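Local coordinates for protein N-acetylgalactosaminyltransferase 7 (Homo sapiens, PDB 6IWR) that is a glycosyltransferase that combines a GT-A-type domain with a ricin-type beta-trefoil lectin domain, at residues A[179-188]-A[208-219]. Numbering follows the deposited sequence.
Sequences LAEIVLIDDF and LVKVFRNERREG
L179 meets L208 through methyl groups, CD1 to CD1. E181 reaches K210 across the strands. Its OE1 takes the K210 NZ in a 3.0 Å salt bridge on the anti lone pair, while OE2 is bound by S150 and the backbone N of L233. The K210 chain bends at chi3 and chi4 to bring NZ back to this carboxylate. From I182 on, strand 179-186 runs parallel to strand 209-213. The ladder starts with I182 N to L208 O and ends with N214 N to D186 O. I182 and L184 share a face with V209 and V211 and pack on helix 160-173. V183 and I185 lie on the other face with F212; V183 CG1 is 3.9 Å from F212 CD2. The pair belongs to a beta-alpha-beta unit of the GT-A fold, with helix 197-201 in the crossover. D186 OD2 accepts R213 NE in a 3.0 Å salt bridge, nearly straight at 169°, while OD1 bonds to S189. The R213 guanidinium has V211 CG2 over one face, and its NH1 pairs with D199. D187 has CG anti to its backbone N (chi1 -161°), which turns the carboxylate toward the loop after strand 209-213. OD1 accepts N214 ND2 on its anti side, well out of the carboxylate plane, and E218 N on its syn side, both at 2.9 Å. OD2 makes weak bonds to R217 NE and G219 N. F188 lays one ring face against R216 CA, 4.0 Å from the centroid.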
ATOM      1  N   LEU A 179      12.314 -34.151  24.529  1.00 26.78           N
ATOM      2  CA  LEU A 179      13.047 -33.140  23.779  1.00 21.56           C
ATOM      3  C   LEU A 179      14.474 -33.623  23.588  1.00 29.05           C
ATOM      4  O   LEU A 179      15.312 -33.488  24.479  1.00 41.70           O
ATOM      5  CB  LEU A 179      13.019 -31.819  24.518  1.00 22.07           C
ATOM      6  CG  LEU A 179      12.901 -30.594  23.624  1.00 26.82           C
ATOM      7  CD1 LEU A 179      13.738 -29.466  24.181  1.00 26.86           C
ATOM      8  CD2 LEU A 179      13.263 -30.881  22.190  1.00 30.52           C
ATOM      9  N   ALA A 180      14.769 -34.168  22.412  1.00 29.51           N
ATOM     10  CA  ALA A 180      16.085 -34.752  22.188  1.00 23.40           C
ATOM     11  C   ALA A 180      17.171 -33.704  21.962  1.00 28.97           C
ATOM     12  O   ALA A 180      18.341 -33.962  22.277  1.00 29.44           O
ATOM     13  CB  ALA A 180      16.026 -35.706  20.996  1.00 28.80           C
ATOM     14  N   GLU A 181      16.814 -32.538  21.412  1.00 26.51           N
ATOM     15  CA  GLU A 181      17.745 -31.489  21.002  1.00 24.45           C
ATOM     16  C   GLU A 181      16.936 -30.394  20.319  1.00 26.17           C
ATOM     17  O   GLU A 181      15.867 -30.651  19.759  1.00 29.21           O
ATOM     18  CB  GLU A 181      18.827 -32.018  20.040  1.00 26.01           C
ATOM     19  CG  GLU A 181      18.258 -32.412  18.678  1.00 26.17           C
ATOM     20  CD  GLU A 181      19.284 -32.950  17.686  1.00 33.69           C
ATOM     21  OE1 GLU A 181      20.501 -32.707  17.894  1.00 32.13           O
ATOM     22  OE2 GLU A 181      18.858 -33.616  16.695  1.00 29.53           O
ATOM     23  N   ILE A 182      17.453 -29.172  20.365  1.00 26.06           N
ATOM     24  CA  ILE A 182      16.905 -28.059  19.608  1.00 23.59           C
ATOM     25  C   ILE A 182      18.002 -27.621  18.653  1.00 24.82           C
ATOM     26  O   ILE A 182      19.045 -27.114  19.084  1.00 25.92           O
ATOM     27  CB  ILE A 182      16.452 -26.898  20.503  1.00 24.87           C
ATOM     28  CG1 ILE A 182      15.316 -27.347  21.448  1.00 32.90           C
ATOM     29  CG2 ILE A 182      16.024 -25.723  19.620  1.00 24.24           C
ATOM     30  CD1 ILE A 182      14.897 -26.296  22.505  1.00 25.57           C
ATOM     31  N   VAL A 183      17.780 -27.832  17.363  1.00 24.20           N
ATOM     32  CA  VAL A 183      18.770 -27.539  16.331  1.00 26.10           C
ATOM     33  C   VAL A 183      18.391 -26.225  15.661  1.00 27.28           C
ATOM     34  O   VAL A 183      17.364 -26.146  14.974  1.00 27.23           O
ATOM     35  CB  VAL A 183      18.843 -28.678  15.303  1.00 25.66           C
ATOM     36  CG1 VAL A 183      19.650 -28.240  14.070  1.00 26.05           C
ATOM     37  CG2 VAL A 183      19.430 -29.918  15.930  1.00 22.86           C
ATOM     38  N   LEU A 184      19.199 -25.188  15.863  1.00 27.60           N
ATOM     39  CA  LEU A 184      19.000 -23.936  15.143  1.00 28.83           C
ATOM     40  C   LEU A 184      19.829 -24.000  13.871  1.00 30.10           C
ATOM     41  O   LEU A 184      20.995 -24.405  13.910  1.00 33.89           O
ATOM     42  CB  LEU A 184      19.398 -22.723  15.985  1.00 25.60           C
ATOM     43  CG  LEU A 184      18.947 -22.638  17.448  1.00 28.35           C
ATOM     44  CD1 LEU A 184      19.640 -21.459  18.126  1.00 25.71           C
ATOM     45  CD2 LEU A 184      17.413 -22.551  17.631  1.00 23.43           C
ATOM     46  N   ILE A 185      19.214 -23.653  12.746  1.00 30.95           N
ATOM     47  CA  ILE A 185      19.885 -23.625  11.451  1.00 32.35           C
ATOM     48  C   ILE A 185      20.009 -22.172  11.024  1.00 33.05           C
ATOM     49  O   ILE A 185      19.018 -21.527  10.652  1.00 33.59           O
ATOM     50  CB  ILE A 185      19.141 -24.436  10.381  1.00 29.41           C
ATOM     51  CG1 ILE A 185      18.997 -25.889  10.798  1.00 23.11           C
ATOM     52  CG2 ILE A 185      19.900 -24.343   9.064  1.00 28.54           C
ATOM     53  CD1 ILE A 185      20.265 -26.660  10.703  1.00 26.52           C
ATOM     54  N   ASP A 186      21.235 -21.669  11.059  1.00 35.11           N
ATOM     55  CA  ASP A 186      21.547 -20.315  10.618  1.00 33.00           C
ATOM     56  C   ASP A 186      21.678 -20.313   9.108  1.00 33.62           C
ATOM     57  O   ASP A 186      22.638 -20.874   8.572  1.00 34.93           O
ATOM     58  CB  ASP A 186      22.853 -19.858  11.252  1.00 33.24           C
ATOM     59  CG  ASP A 186      23.163 -18.428  10.948  1.00 36.60           C
ATOM     60  OD1 ASP A 186      22.590 -17.881   9.975  1.00 37.49           O
ATOM     61  OD2 ASP A 186      23.966 -17.850  11.708  1.00 39.03           O
ATOM     62  N   ASP A 187      20.733 -19.689   8.413  1.00 32.09           N
ATOM     63  CA  ASP A 187      20.830 -19.617   6.953  1.00 32.55           C
ATOM     64  C   ASP A 187      21.558 -18.345   6.516  1.00 36.55           C
ATOM     65  O   ASP A 187      21.011 -17.480   5.828  1.00 33.67           O
ATOM     66  CB  ASP A 187      19.456 -19.695   6.313  1.00 35.75           C
ATOM     67  CG  ASP A 187      19.531 -20.069   4.854  1.00 35.22           C
ATOM     68  OD1 ASP A 187      20.482 -20.803   4.492  1.00 35.34           O
ATOM     69  OD2 ASP A 187      18.659 -19.615   4.079  1.00 39.89           O
ATOM     70  N   PHE A 188      22.818 -18.239   6.950  1.00 37.07           N
ATOM     71  CA  PHE A 188      23.752 -17.263   6.394  1.00 41.97           C
ATOM     72  C   PHE A 188      23.433 -15.835   6.850  1.00 41.57           C
ATOM     73  O   PHE A 188      23.512 -14.896   6.061  1.00 42.79           O
ATOM     74  CB  PHE A 188      23.773 -17.345   4.864  1.00 38.67           C
ATOM     75  CG  PHE A 188      25.058 -16.902   4.260  1.00 38.81           C
ATOM     76  CD1 PHE A 188      26.254 -17.445   4.697  1.00 39.68           C
ATOM     77  CD2 PHE A 188      25.083 -15.950   3.259  1.00 40.03           C
ATOM     78  CE1 PHE A 188      27.459 -17.036   4.149  1.00 38.61           C
ATOM     79  CE2 PHE A 188      26.286 -15.536   2.698  1.00 32.05           C
ATOM     80  CZ  PHE A 188      27.471 -16.080   3.142  1.00 36.61           C
ATOM     81  N   LEU A 208      21.940 -29.104  24.925  1.00 26.36           N
ATOM     82  CA  LEU A 208      20.612 -29.437  24.427  1.00 23.80           C
ATOM     83  C   LEU A 208      20.303 -28.669  23.148  1.00 28.65           C
ATOM     84  O   LEU A 208      19.666 -29.207  22.231  1.00 28.92           O
ATOM     85  CB  LEU A 208      19.569 -29.130  25.508  1.00 28.11           C
ATOM     86  CG  LEU A 208      18.286 -29.976  25.562  1.00 27.24           C
ATOM     87  CD1 LEU A 208      17.116 -29.095  25.192  1.00 28.52           C
ATOM     88  CD2 LEU A 208      18.353 -31.224  24.678  1.00 20.27           C
ATOM     89  N   VAL A 209      20.736 -27.405  23.082  1.00 23.42           N
ATOM     90  CA  VAL A 209      20.501 -26.512  21.957  1.00 21.23           C
ATOM     91  C   VAL A 209      21.801 -26.372  21.188  1.00 25.77           C
ATOM     92  O   VAL A 209      22.872 -26.232  21.778  1.00 30.21           O
ATOM     93  CB  VAL A 209      20.006 -25.138  22.439  1.00 26.78           C
ATOM     94  CG1 VAL A 209      19.662 -24.199  21.238  1.00 26.24           C
ATOM     95  CG2 VAL A 209      18.847 -25.307  23.418  1.00 23.32           C
ATOM     96  N   LYS A 210      21.715 -26.430  19.876  1.00 26.07           N
ATOM     97  CA  LYS A 210      22.905 -26.368  19.056  1.00 27.27           C
ATOM     98  C   LYS A 210      22.558 -25.570  17.806  1.00 32.54           C
ATOM     99  O   LYS A 210      21.387 -25.469  17.419  1.00 30.54           O
ATOM    100  CB  LYS A 210      23.434 -27.791  18.734  1.00 28.19           C
ATOM    101  CG  LYS A 210      22.346 -28.838  18.424  1.00 28.51           C
ATOM    102  CD  LYS A 210      22.846 -30.290  18.409  1.00 29.64           C
ATOM    103  CE  LYS A 210      23.125 -30.839  19.828  1.00 35.46           C
ATOM    104  NZ  LYS A 210      22.085 -31.787  20.320  1.00 31.43           N
ATOM    105  N   VAL A 211      23.575 -24.948  17.214  1.00 30.43           N
ATOM    106  CA  VAL A 211      23.403 -24.151  16.011  1.00 28.23           C
ATOM    107  C   VAL A 211      24.349 -24.695  14.963  1.00 29.72           C
ATOM    108  O   VAL A 211      25.476 -25.071  15.279  1.00 31.43           O
ATOM    109  CB  VAL A 211      23.673 -22.652  16.258  1.00 30.45           C
ATOM    110  CG1 VAL A 211      25.113 -22.430  16.707  1.00 26.07           C
ATOM    111  CG2 VAL A 211      23.358 -21.858  15.007  1.00 32.09           C
ATOM    112  N   PHE A 212      23.889 -24.742  13.726  1.00 32.00           N
ATOM    113  CA  PHE A 212      24.734 -25.083  12.595  1.00 34.02           C
ATOM    114  C   PHE A 212      24.595 -23.974  11.575  1.00 34.42           C
ATOM    115  O   PHE A 212      23.476 -23.558  11.262  1.00 35.65           O
ATOM    116  CB  PHE A 212      24.360 -26.433  11.972  1.00 32.86           C
ATOM    117  CG  PHE A 212      24.513 -27.604  12.913  1.00 32.11           C
ATOM    118  CD1 PHE A 212      25.733 -27.896  13.489  1.00 31.78           C
ATOM    119  CD2 PHE A 212      23.427 -28.418  13.208  1.00 35.10           C
ATOM    120  CE1 PHE A 212      25.870 -28.967  14.348  1.00 34.13           C
ATOM    121  CE2 PHE A 212      23.556 -29.501  14.076  1.00 31.80           C
ATOM    122  CZ  PHE A 212      24.786 -29.779  14.643  1.00 29.08           C
ATOM    123  N   ARG A 213      25.732 -23.481  11.091  1.00 37.45           N
ATOM    124  CA  ARG A 213      25.797 -22.421  10.096  1.00 31.23           C
ATOM    125  C   ARG A 213      25.823 -22.992   8.687  1.00 35.37           C
ATOM    126  O   ARG A 213      26.476 -24.002   8.417  1.00 41.22           O
ATOM    127  CB  ARG A 213      27.041 -21.573  10.300  1.00 31.20           C
ATOM    128  CG  ARG A 213      26.820 -20.350  11.099  1.00 32.95           C
ATOM    129  CD  ARG A 213      26.528 -20.678  12.544  1.00 32.79           C
ATOM    130  NE  ARG A 213      25.999 -19.495  13.228  1.00 38.42           N
ATOM    131  CZ  ARG A 213      26.239 -19.218  14.499  1.00 37.40           C
ATOM    132  NH1 ARG A 213      27.004 -20.032  15.217  1.00 49.69           N
ATOM    133  NH2 ARG A 213      25.744 -18.129  15.042  1.00 38.72           N
ATOM    134  N   ASN A 214      25.127 -22.310   7.782  1.00 38.84           N
ATOM    135  CA  ASN A 214      25.161 -22.602   6.359  1.00 34.03           C
ATOM    136  C   ASN A 214      26.215 -21.734   5.693  1.00 38.30           C
ATOM    137  O   ASN A 214      26.372 -20.566   6.045  1.00 40.55           O
ATOM    138  CB  ASN A 214      23.794 -22.347   5.720  1.00 34.61           C
ATOM    139  CG  ASN A 214      22.793 -23.408   6.075  1.00 35.97           C
ATOM    140  OD1 ASN A 214      23.160 -24.486   6.524  1.00 34.09           O
ATOM    141  ND2 ASN A 214      21.518 -23.115   5.864  1.00 34.96           N
ATOM    142  N   GLU A 215      26.934 -22.309   4.723  1.00 46.59           N
ATOM    143  CA  GLU A 215      28.030 -21.584   4.088  1.00 41.56           C
ATOM    144  C   GLU A 215      27.514 -20.560   3.083  1.00 42.44           C
ATOM    145  O   GLU A 215      28.177 -19.553   2.822  1.00 49.05           O
ATOM    146  CB  GLU A 215      28.988 -22.570   3.426  1.00 49.91           C
ATOM    147  CG  GLU A 215      29.675 -23.516   4.403  1.00 53.26           C
ATOM    148  CD  GLU A 215      30.081 -24.831   3.752  1.00 71.90           C
ATOM    149  OE1 GLU A 215      29.623 -25.096   2.612  1.00 74.78           O
ATOM    150  OE2 GLU A 215      30.851 -25.599   4.381  1.00 76.95           O
ATOM    151  N   ARG A 216      26.341 -20.801   2.508  1.00 38.41           N
ATOM    152  CA  ARG A 216      25.688 -19.861   1.609  1.00 42.84           C
ATOM    153  C   ARG A 216      24.224 -19.766   1.997  1.00 39.05           C
ATOM    154  O   ARG A 216      23.680 -20.654   2.654  1.00 41.45           O
ATOM    155  CB  ARG A 216      25.818 -20.276   0.119  1.00 45.31           C
ATOM    156  CG  ARG A 216      25.763 -21.786  -0.179  1.00 50.07           C
ATOM    157  CD  ARG A 216      24.517 -22.207  -0.992  1.00 53.28           C
ATOM    158  NE  ARG A 216      24.647 -22.036  -2.441  1.00 67.22           N
ATOM    159  CZ  ARG A 216      23.631 -21.968  -3.313  1.00 75.94           C
ATOM    160  NH1 ARG A 216      22.359 -22.050  -2.914  1.00 65.82           N
ATOM    161  NH2 ARG A 216      23.896 -21.803  -4.606  1.00 73.22           N
ATOM    162  N   ARG A 217      23.583 -18.677   1.608  1.00 36.80           N
ATOM    163  CA  ARG A 217      22.156 -18.569   1.879  1.00 36.66           C
ATOM    164  C   ARG A 217      21.415 -19.589   1.028  1.00 39.80           C
ATOM    165  O   ARG A 217      21.189 -19.367  -0.160  1.00 37.81           O
ATOM    166  CB  ARG A 217      21.646 -17.171   1.588  1.00 33.47           C
ATOM    167  CG  ARG A 217      20.154 -17.075   1.731  1.00 33.86           C
ATOM    168  CD  ARG A 217      19.798 -16.172   2.870  1.00 35.13           C
ATOM    169  NE  ARG A 217      18.413 -16.346   3.298  1.00 41.17           N
ATOM    170  CZ  ARG A 217      17.499 -15.380   3.298  1.00 41.83           C
ATOM    171  NH1 ARG A 217      17.820 -14.156   2.891  1.00 39.64           N
ATOM    172  NH2 ARG A 217      16.268 -15.639   3.717  1.00 48.70           N
ATOM    173  N   GLU A 218      21.022 -20.711   1.642  1.00 41.15           N
ATOM    174  CA  GLU A 218      20.310 -21.782   0.956  1.00 32.54           C
ATOM    175  C   GLU A 218      18.827 -21.491   0.768  1.00 31.81           C
ATOM    176  O   GLU A 218      18.149 -22.225   0.039  1.00 32.06           O
ATOM    177  CB  GLU A 218      20.470 -23.094   1.732  1.00 33.58           C
ATOM    178  CG  GLU A 218      21.904 -23.594   1.873  1.00 37.04           C
ATOM    179  CD  GLU A 218      22.503 -24.048   0.554  1.00 44.12           C
ATOM    180  OE1 GLU A 218      21.740 -24.308  -0.397  1.00 49.66           O
ATOM    181  OE2 GLU A 218      23.739 -24.155   0.474  1.00 45.20           O
ATOM    182  N   GLY A 219      18.294 -20.468   1.425  1.00 31.36           N
ATOM    183  CA  GLY A 219      16.875 -20.207   1.378  1.00 31.25           C
ATOM    184  C   GLY A 219      16.098 -21.113   2.321  1.00 28.55           C
ATOM    185  O   GLY A 219      16.594 -22.107   2.851  1.00 29.01           O
TER